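Local coordinates for protein Two-component response regulator yesN (PDB 3LSG) that probably acts, through this C-terminal AraC-type helix-turn-helix domain of a two-component response regulator, as a sequence-specific DNA-binding transcription factor, at residues A[5-10]-A[23-28]; A[55-60]-A[84-89]. One frame throughout, in Å; residues are numbered along the deposited sequence.

Contact 1 (A[5-10]-A[23-28]); sequences ELIQNI and SVLSEK
Ile10 and Leu25 make the main apolar contact between helix 2-14 and helix 22-28. Both branches of Ile10 meet one methyl of the leucine: CG2 and CD1 of Ile10 each lie 3.7 Å from Leu25 CD1. Leu25 reaches across because its CG is anti to the backbone N (chi1 -179°), which brings the fork of the side chain to the isoleucines. Its other methyl, CD2, faces Ile7 CG2 more loosely at 4.3 Å, one turn earlier on the partner helix. A second kind of apolar contact uses the aliphatic part of a charged residue. Lys28, extended beyond CG, runs past Ile10 in the opposite direction and lays CD 3.9 Å from Ile10 CG2, so its aliphatic chain lies along the isoleucine at the more exposed margin of the contact.

No hydrogen bond joins the two segments, whose axes approach to 11.2 Å at 133°; the direct contact is made by side chains. The backbone bonds are those of each helix, as in Ile10 N to Leu6 O, while the serines of 23-28 find partners outside this contact.

Helix 22-28 is the first helix of the N-terminal helix-turn-helix, and Ser23 OG and Ser26 OG both bond to Ser33 OG at the start of helix 33-44. Helix 33-44 packs on the same core, with Phe40 and Phe44 on Ile7 and Leu36 on Leu25, while Phe48 of helix 48-66 also touches Leu25.

Contact 2 (A[55-60]-A[84-89]); sequences KRMEKA and NYFITK. With PO4 (phosphate ion), chain F.
The helix turns carrying Met57 and Ala60 cross those carrying Phe86 and Lys89 almost at a right angle (96°), with axes 11.5 Å apart. In the AraC-type fold this is the long linker helix, 48-66, meeting helix 83-94, the second helix of the C-terminal helix-turn-helix. Phe86 presents a ring edge to the linker: Ala60 CB lies in the ring plane, 3.7 Å from Phe86 CE1, and the selenomethionine methyl, Met57 CE, is 3.8 Å from that same carbon. Met57 bends at chi2 and chi3, which curls CE back to the ring while Met57 SE lies 4.1 Å from Lys89 C, against the backbone. Ile74 of helix 71-77 touches both Ala60 and Phe86, and Phe90 packs on Met57 and Ala60.

Lys89 starts toward the linker, then a bend at chi2 (-65°) carries the amine off to a phosphate ion, most likely picked up from the crystallisation solution. Its CG passes over one face of the Tyr85 ring, offset toward the rim. Tyr85 and Lys89 of the second subunit bind the same ion. Within this chain, Lys89 NZ donates to phosphate O3 at 2.6 Å, and Tyr85 OH to phosphate O4, also at 2.6 Å, with O4 in the plane of the tyrosine ring.

Contact 1 and contact 2 lie on opposite sides of the chain's centre, their own centres about 21 Å apart, and share no helix. Contact 1 belongs to the N-terminal helix-turn-helix half and is partly buried, with the methylenes of an exposed lysine at its margin. Contact 2 is the more buried and joins the linker to the C-terminal half. The long helix 48-66 relates them: its Phe48 end reaches the core of contact 1, and its later turns form one side of contact 2. Both are apolar across the interface, but branched aliphatic groups and a lysine chain pack together in the first, whereas an aromatic edge meets methyls in the second, beside an anion site shared between subunits.

Contact 1 (A[5-10]-A[23-28])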
ATOM      1  N   GLU A   5       9.415  18.865 -10.700  1.00 43.70           N
ATOM      2  CA  GLU A   5      10.774  18.415 -10.423  1.00 45.40           C
ATOM      3  C   GLU A   5      11.043  18.329  -8.920  1.00 42.26           C
ATOM      4  O   GLU A   5      11.789  17.463  -8.455  1.00 37.14           O
ATOM      5  CB  GLU A   5      11.782  19.326 -11.125  1.00 62.87           C
ATOM      6  CG  GLU A   5      11.581  19.384 -12.639  1.00 74.30           C
ATOM      7  CD  GLU A   5      12.304  20.552 -13.297  1.00 85.78           C
ATOM      8  OE1 GLU A   5      13.329  21.014 -12.751  1.00 84.66           O
ATOM      9  OE2 GLU A   5      11.840  21.003 -14.369  1.00 91.68           O
ATOM     10  N   LEU A   6      10.418  19.221  -8.160  1.00 42.89           N
ATOM     11  CA  LEU A   6      10.458  19.149  -6.707  1.00 39.39           C
ATOM     12  C   LEU A   6       9.875  17.821  -6.235  1.00 34.57           C
ATOM     13  O   LEU A   6      10.482  17.114  -5.427  1.00 39.63           O
ATOM     14  CB  LEU A   6       9.664  20.313  -6.095  1.00 35.87           C
ATOM     15  CG  LEU A   6      10.399  21.174  -5.074  1.00 52.60           C
ATOM     16  CD1 LEU A   6      11.698  21.736  -5.650  1.00 62.58           C
ATOM     17  CD2 LEU A   6       9.494  22.297  -4.591  1.00 50.43           C
ATOM     18  N   ILE A   7       8.683  17.501  -6.730  1.00 36.92           N
ATOM     19  CA  ILE A   7       8.016  16.238  -6.416  1.00 28.55           C
ATOM     20  C   ILE A   7       8.862  15.037  -6.826  1.00 28.88           C
ATOM     21  O   ILE A   7       8.989  14.071  -6.076  1.00 33.81           O
ATOM     22  CB  ILE A   7       6.621  16.153  -7.081  1.00 27.67           C
ATOM     23  CG1 ILE A   7       5.631  17.047  -6.332  1.00 34.99           C
ATOM     24  CG2 ILE A   7       6.114  14.711  -7.082  1.00 18.41           C
ATOM     25  CD1 ILE A   7       4.432  17.473  -7.154  1.00 32.80           C
ATOM     26  N   GLN A   8       9.445  15.099  -8.014  1.00 28.57           N
ATOM     27  CA  GLN A   8      10.336  14.035  -8.476  1.00 29.22           C
ATOM     28  C   GLN A   8      11.500  13.812  -7.535  1.00 28.64           C
ATOM     29  O   GLN A   8      11.849  12.675  -7.231  1.00 27.79           O
ATOM     30  CB  GLN A   8      10.842  14.334  -9.893  1.00 30.96           C
ATOM     31  CG  GLN A   8       9.791  14.076 -10.958  1.00 36.08           C
ATOM     32  CD  GLN A   8      10.176  14.627 -12.313  1.00 47.68           C
ATOM     33  OE1 GLN A   8      11.086  15.444 -12.427  1.00 49.92           O
ATOM     34  NE2 GLN A   8       9.470  14.191 -13.354  1.00 50.89           N
ATOM     35  N   ASN A   9      12.095  14.905  -7.063  1.00 33.55           N
ATOM     36  CA  ASN A   9      13.260  14.824  -6.188  1.00 31.43           C
ATOM     37  C   ASN A   9      12.931  14.215  -4.837  1.00 31.54           C
ATOM     38  O   ASN A   9      13.679  13.395  -4.316  1.00 35.47           O
ATOM     39  CB  ASN A   9      13.873  16.215  -5.970  1.00 37.98           C
ATOM     40  CG  ASN A   9      14.597  16.731  -7.193  1.00 49.01           C
ATOM     41  OD1 ASN A   9      14.606  16.090  -8.248  1.00 48.10           O
ATOM     42  ND2 ASN A   9      15.208  17.905  -7.060  1.00 55.94           N
ATOM     43  N   ILE A  10      11.824  14.650  -4.253  1.00 32.14           N
ATOM     44  CA  ILE A  10      11.404  14.121  -2.969  1.00 29.74           C
ATOM     45  C   ILE A  10      11.212  12.619  -3.091  1.00 28.11           C
ATOM     46  O   ILE A  10      11.670  11.850  -2.246  1.00 32.02           O
ATOM     47  CB  ILE A  10      10.077  14.769  -2.500  1.00 29.78           C
ATOM     48  CG1 ILE A  10      10.257  16.267  -2.268  1.00 26.92           C
ATOM     49  CG2 ILE A  10       9.574  14.130  -1.210  1.00 21.04           C
ATOM     50  CD1 ILE A  10       8.940  16.945  -1.964  1.00 29.07           C
ATOM     51  N   SER A  23       0.569  10.901   2.096  1.00 23.39           N
ATOM     52  CA  SER A  23       0.437  11.860   3.198  1.00 25.82           C
ATOM     53  C   SER A  23       1.760  12.524   3.620  1.00 23.61           C
ATOM     54  O   SER A  23       1.798  13.707   3.972  1.00 23.52           O
ATOM     55  CB  SER A  23      -0.229  11.177   4.401  1.00 31.97           C
ATOM     56  OG  SER A  23      -1.586  10.874   4.103  1.00 38.13           O
ATOM     57  N   VAL A  24       2.843  11.760   3.588  1.00 22.13           N
ATOM     58  CA  VAL A  24       4.160  12.302   3.901  1.00 23.07           C
ATOM     59  C   VAL A  24       4.551  13.305   2.814  1.00 20.88           C
ATOM     60  O   VAL A  24       5.037  14.399   3.109  1.00 21.59           O
ATOM     61  CB  VAL A  24       5.211  11.173   4.002  1.00 25.07           C
ATOM     62  CG1 VAL A  24       6.621  11.748   4.179  1.00 24.79           C
ATOM     63  CG2 VAL A  24       4.869  10.222   5.140  1.00 25.63           C
ATOM     64  N   LEU A  25       4.331  12.938   1.551  1.00 19.44           N
ATOM     65  CA  LEU A  25       4.601  13.863   0.451  1.00 23.46           C
ATOM     66  C   LEU A  25       3.762  15.142   0.564  1.00 25.74           C
ATOM     67  O   LEU A  25       4.266  16.258   0.442  1.00 22.81           O
ATOM     68  CB  LEU A  25       4.342  13.196  -0.901  1.00 15.01           C
ATOM     69  CG  LEU A  25       4.617  14.053  -2.141  1.00 20.42           C
ATOM     70  CD1 LEU A  25       6.046  14.643  -2.114  1.00 25.08           C
ATOM     71  CD2 LEU A  25       4.426  13.241  -3.406  1.00 23.51           C
ATOM     72  N   SER A  26       2.473  14.984   0.806  1.00 19.62           N
ATOM     73  CA  SER A  26       1.594  16.142   0.779  1.00 21.05           C
ATOM     74  C   SER A  26       2.010  17.117   1.884  1.00 25.54           C
ATOM     75  O   SER A  26       2.021  18.339   1.688  1.00 22.89           O
ATOM     76  CB  SER A  26       0.121  15.703   0.885  1.00 21.38           C
ATOM     77  OG  SER A  26      -0.227  15.423   2.230  1.00 28.86           O
ATOM     78  N   GLU A  27       2.400  16.568   3.028  1.00 25.40           N
ATOM     79  CA  GLU A  27       2.847  17.372   4.170  1.00 27.26           C
ATOM     80  C   GLU A  27       4.113  18.140   3.818  1.00 30.31           C
ATOM     81  O   GLU A  27       4.282  19.299   4.195  1.00 27.17           O
ATOM     82  CB  GLU A  27       3.083  16.470   5.389  1.00 34.39           C
ATOM     83  CG  GLU A  27       4.101  16.994   6.408  1.00 43.35           C
ATOM     84  CD  GLU A  27       5.541  16.500   6.150  1.00 61.22           C
ATOM     85  OE1 GLU A  27       5.753  15.341   5.671  1.00 49.86           O
ATOM     86  OE2 GLU A  27       6.472  17.282   6.449  1.00 65.42           O
ATOM     87  N   LYS A  28       5.000  17.492   3.073  1.00 26.89           N
ATOM     88  CA  LYS A  28       6.220  18.146   2.631  1.00 30.32           C
ATOM     89  C   LYS A  28       5.908  19.292   1.682  1.00 27.16           C
ATOM     90  O   LYS A  28       6.674  20.235   1.573  1.00 31.02           O
ATOM     91  CB  LYS A  28       7.161  17.145   1.937  1.00 36.14           C
ATOM     92  CG  LYS A  28       7.915  16.241   2.886  1.00 45.78           C
ATOM     93  CD  LYS A  28       9.218  15.771   2.275  1.00 53.93           C
ATOM     94  CE  LYS A  28      10.195  15.343   3.359  1.00 56.87           C
ATOM     95  NZ  LYS A  28      11.568  15.147   2.829  1.00 61.82           N
TER

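Contact 2 (A[55-60]-A[84-89])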
ATOM      1  N   LYS A  55       8.938   3.381  -9.288  1.00 21.96           N
ATOM      2  CA  LYS A  55      10.306   3.670  -8.860  1.00 26.21           C
ATOM      3  C   LYS A  55      10.911   2.503  -8.071  1.00 23.73           C
ATOM      4  O   LYS A  55      12.076   2.146  -8.255  1.00 20.56           O
ATOM      5  CB  LYS A  55      10.357   4.966  -8.050  1.00 25.13           C
ATOM      6  CG  LYS A  55       9.963   6.186  -8.865  1.00 36.64           C
ATOM      7  CD  LYS A  55      11.149   6.753  -9.625  1.00 43.61           C
ATOM      8  CE  LYS A  55      12.160   7.330  -8.640  1.00 47.73           C
ATOM      9  NZ  LYS A  55      13.099   8.293  -9.279  1.00 51.95           N
ATOM     10  N   ARG A  56      10.119   1.920  -7.184  1.00 22.44           N
ATOM     11  CA  ARG A  56      10.567   0.789  -6.386  1.00 20.05           C
ATOM     12  C   ARG A  56      10.823  -0.485  -7.211  1.00 16.47           C
ATOM     13  O   ARG A  56      11.807  -1.184  -6.971  1.00 16.06           O
ATOM     14  CB  ARG A  56       9.562   0.514  -5.266  1.00 18.00           C
ATOM     15  CG  ARG A  56       9.422   1.703  -4.309  1.00 17.11           C
ATOM     16  CD  ARG A  56       8.352   1.479  -3.250  1.00 16.07           C
ATOM     17  NE  ARG A  56       8.627   2.304  -2.068  1.00 17.81           N
ATOM     18  CZ  ARG A  56       7.737   2.568  -1.120  1.00 22.98           C
ATOM     19  NH1 ARG A  56       6.499   2.087  -1.204  1.00 20.47           N
ATOM     20  NH2 ARG A  56       8.087   3.311  -0.086  1.00 20.07           N
HETATM   21  N   MSE A  57       9.947  -0.777  -8.168  1.00 19.43           N
HETATM   22  CA  MSE A  57      10.125  -1.940  -9.038  1.00 17.44           C
HETATM   23  C   MSE A  57      11.353  -1.793  -9.944  1.00 18.77           C
HETATM   24  O   MSE A  57      12.098  -2.749 -10.177  1.00 20.63           O
HETATM   25  CB  MSE A  57       8.872  -2.168  -9.901  1.00 17.21           C
HETATM   26  CG  MSE A  57       7.618  -2.584  -9.122  1.00 20.38           C
HETATM   27 SE   MSE A  57       7.853  -4.162  -7.983  0.85 31.77          SE
HETATM   28  CE  MSE A  57       8.522  -3.385  -6.325  1.00 23.97           C
ATOM     29  N   GLU A  58      11.559  -0.589 -10.467  1.00 18.86           N
ATOM     30  CA  GLU A  58      12.718  -0.351 -11.303  1.00 20.16           C
ATOM     31  C   GLU A  58      14.010  -0.542 -10.513  1.00 23.98           C
ATOM     32  O   GLU A  58      14.958  -1.130 -11.021  1.00 23.92           O
ATOM     33  CB  GLU A  58      12.634   1.020 -11.984  1.00 29.62           C
ATOM     34  CG  GLU A  58      11.539   1.039 -13.062  1.00 32.45           C
ATOM     35  CD  GLU A  58      11.228   2.419 -13.645  1.00 37.97           C
ATOM     36  OE1 GLU A  58      11.663   3.451 -13.084  1.00 35.44           O
ATOM     37  OE2 GLU A  58      10.521   2.461 -14.675  1.00 37.09           O
ATOM     38  N   LYS A  59      14.032  -0.087  -9.263  1.00 19.73           N
ATOM     39  CA  LYS A  59      15.192  -0.303  -8.406  1.00 18.34           C
ATOM     40  C   LYS A  59      15.329  -1.797  -8.071  1.00 16.31           C
ATOM     41  O   LYS A  59      16.427  -2.328  -8.044  1.00 21.07           O
ATOM     42  CB  LYS A  59      15.091   0.537  -7.134  1.00 21.37           C
ATOM     43  CG  LYS A  59      16.289   0.456  -6.191  1.00 20.43           C
ATOM     44  CD  LYS A  59      17.597   0.754  -6.915  1.00 33.11           C
ATOM     45  CE  LYS A  59      18.722   1.095  -5.923  1.00 37.81           C
ATOM     46  NZ  LYS A  59      20.001   1.433  -6.611  1.00 45.93           N
ATOM     47  N   ALA A  60      14.209  -2.483  -7.861  1.00 18.62           N
ATOM     48  CA  ALA A  60      14.251  -3.910  -7.568  1.00 19.96           C
ATOM     49  C   ALA A  60      14.886  -4.647  -8.741  1.00 22.93           C
ATOM     50  O   ALA A  60      15.759  -5.499  -8.563  1.00 21.38           O
ATOM     51  CB  ALA A  60      12.863  -4.431  -7.300  1.00 18.77           C
ATOM     52  N   ASN A  84       7.166 -10.876   1.282  1.00 23.65           N
ATOM     53  CA  ASN A  84       6.172 -11.566   0.467  1.00 26.88           C
ATOM     54  C   ASN A  84       5.250 -10.609  -0.267  1.00 22.83           C
ATOM     55  O   ASN A  84       4.838 -10.881  -1.391  1.00 21.98           O
ATOM     56  CB  ASN A  84       5.383 -12.567   1.292  1.00 27.96           C
ATOM     57  CG  ASN A  84       6.221 -13.760   1.671  1.00 29.23           C
ATOM     58  OD1 ASN A  84       6.946 -14.305   0.835  1.00 31.57           O
ATOM     59  ND2 ASN A  84       6.148 -14.162   2.928  1.00 30.72           N
ATOM     60  N   TYR A  85       4.953  -9.476   0.358  1.00 17.99           N
ATOM     61  CA  TYR A  85       4.173  -8.442  -0.307  1.00 23.35           C
ATOM     62  C   TYR A  85       4.979  -7.863  -1.468  1.00 23.56           C
ATOM     63  O   TYR A  85       4.461  -7.672  -2.555  1.00 21.79           O
ATOM     64  CB  TYR A  85       3.751  -7.341   0.671  1.00 18.45           C
ATOM     65  CG  TYR A  85       2.651  -6.447   0.117  1.00 20.13           C
ATOM     66  CD1 TYR A  85       1.390  -6.965  -0.191  1.00 20.49           C
ATOM     67  CD2 TYR A  85       2.876  -5.095  -0.102  1.00 21.13           C
ATOM     68  CE1 TYR A  85       0.387  -6.157  -0.699  1.00 24.42           C
ATOM     69  CE2 TYR A  85       1.882  -4.270  -0.601  1.00 25.23           C
ATOM     70  CZ  TYR A  85       0.638  -4.802  -0.899  1.00 31.30           C
ATOM     71  OH  TYR A  85      -0.346  -3.969  -1.396  1.00 33.36           O
ATOM     72  N   PHE A  86       6.252  -7.578  -1.223  1.00 19.04           N
ATOM     73  CA  PHE A  86       7.181  -7.221  -2.301  1.00 19.71           C
ATOM     74  C   PHE A  86       7.127  -8.202  -3.480  1.00 20.64           C
ATOM     75  O   PHE A  86       7.023  -7.796  -4.626  1.00 21.80           O
ATOM     76  CB  PHE A  86       8.627  -7.133  -1.790  1.00 17.46           C
ATOM     77  CG  PHE A  86       9.668  -7.161  -2.905  1.00 14.96           C
ATOM     78  CD1 PHE A  86       9.793  -6.092  -3.792  1.00 18.00           C
ATOM     79  CD2 PHE A  86      10.491  -8.250  -3.070  1.00 19.89           C
ATOM     80  CE1 PHE A  86      10.733  -6.120  -4.824  1.00 16.54           C
ATOM     81  CE2 PHE A  86      11.446  -8.281  -4.089  1.00 21.76           C
ATOM     82  CZ  PHE A  86      11.565  -7.223  -4.961  1.00 17.44           C
ATOM     83  N   ILE A  87       7.189  -9.495  -3.192  1.00 21.51           N
ATOM     84  CA  ILE A  87       7.140 -10.499  -4.254  1.00 19.25           C
ATOM     85  C   ILE A  87       5.822 -10.429  -5.042  1.00 25.23           C
ATOM     86  O   ILE A  87       5.825 -10.518  -6.273  1.00 21.96           O
ATOM     87  CB  ILE A  87       7.365 -11.918  -3.683  1.00 20.63           C
ATOM     88  CG1 ILE A  87       8.853 -12.151  -3.370  1.00 19.93           C
ATOM     89  CG2 ILE A  87       6.873 -12.979  -4.661  1.00 25.78           C
ATOM     90  CD1 ILE A  87       9.080 -13.318  -2.385  1.00 28.05           C
ATOM     91  N   THR A  88       4.700 -10.240  -4.341  1.00 18.68           N
ATOM     92  CA  THR A  88       3.413 -10.135  -5.017  1.00 24.50           C
ATOM     93  C   THR A  88       3.311  -8.890  -5.902  1.00 25.65           C
ATOM     94  O   THR A  88       2.724  -8.955  -6.987  1.00 22.16           O
ATOM     95  CB  THR A  88       2.211 -10.164  -4.047  1.00 34.37           C
ATOM     96  OG1 THR A  88       2.167  -8.943  -3.299  1.00 41.06           O
ATOM     97  CG2 THR A  88       2.304 -11.352  -3.102  1.00 34.28           C
ATOM     98  N   LYS A  89       3.864  -7.763  -5.453  1.00 19.97           N
ATOM     99  CA  LYS A  89       3.826  -6.553  -6.277  1.00 19.91           C
ATOM    100  C   LYS A  89       4.731  -6.730  -7.499  1.00 19.78           C
ATOM    101  O   LYS A  89       4.362  -6.362  -8.610  1.00 16.90           O
ATOM    102  CB  LYS A  89       4.243  -5.306  -5.474  1.00 22.59           C
ATOM    103  CG  LYS A  89       3.208  -4.819  -4.448  1.00 24.77           C
ATOM    104  CD  LYS A  89       1.944  -4.332  -5.148  1.00 32.51           C
ATOM    105  CE  LYS A  89       1.038  -3.557  -4.211  1.00 37.15           C
ATOM    106  NZ  LYS A  89      -0.291  -3.299  -4.845  1.00 39.77           N
TER
HETATM  107  P   PO4 F   1      -1.164  -0.769  -2.209  1.00 38.39           P
HETATM  108  O1  PO4 F   1      -0.607   0.428  -2.927  1.00 41.54           O
HETATM  109  O2  PO4 F   1      -2.343  -0.378  -1.358  1.00 43.82           O
HETATM  110  O3  PO4 F   1      -1.605  -1.786  -3.238  1.00 34.31           O
HETATM  111  O4  PO4 F   1      -0.092  -1.358  -1.325  1.00 44.24           O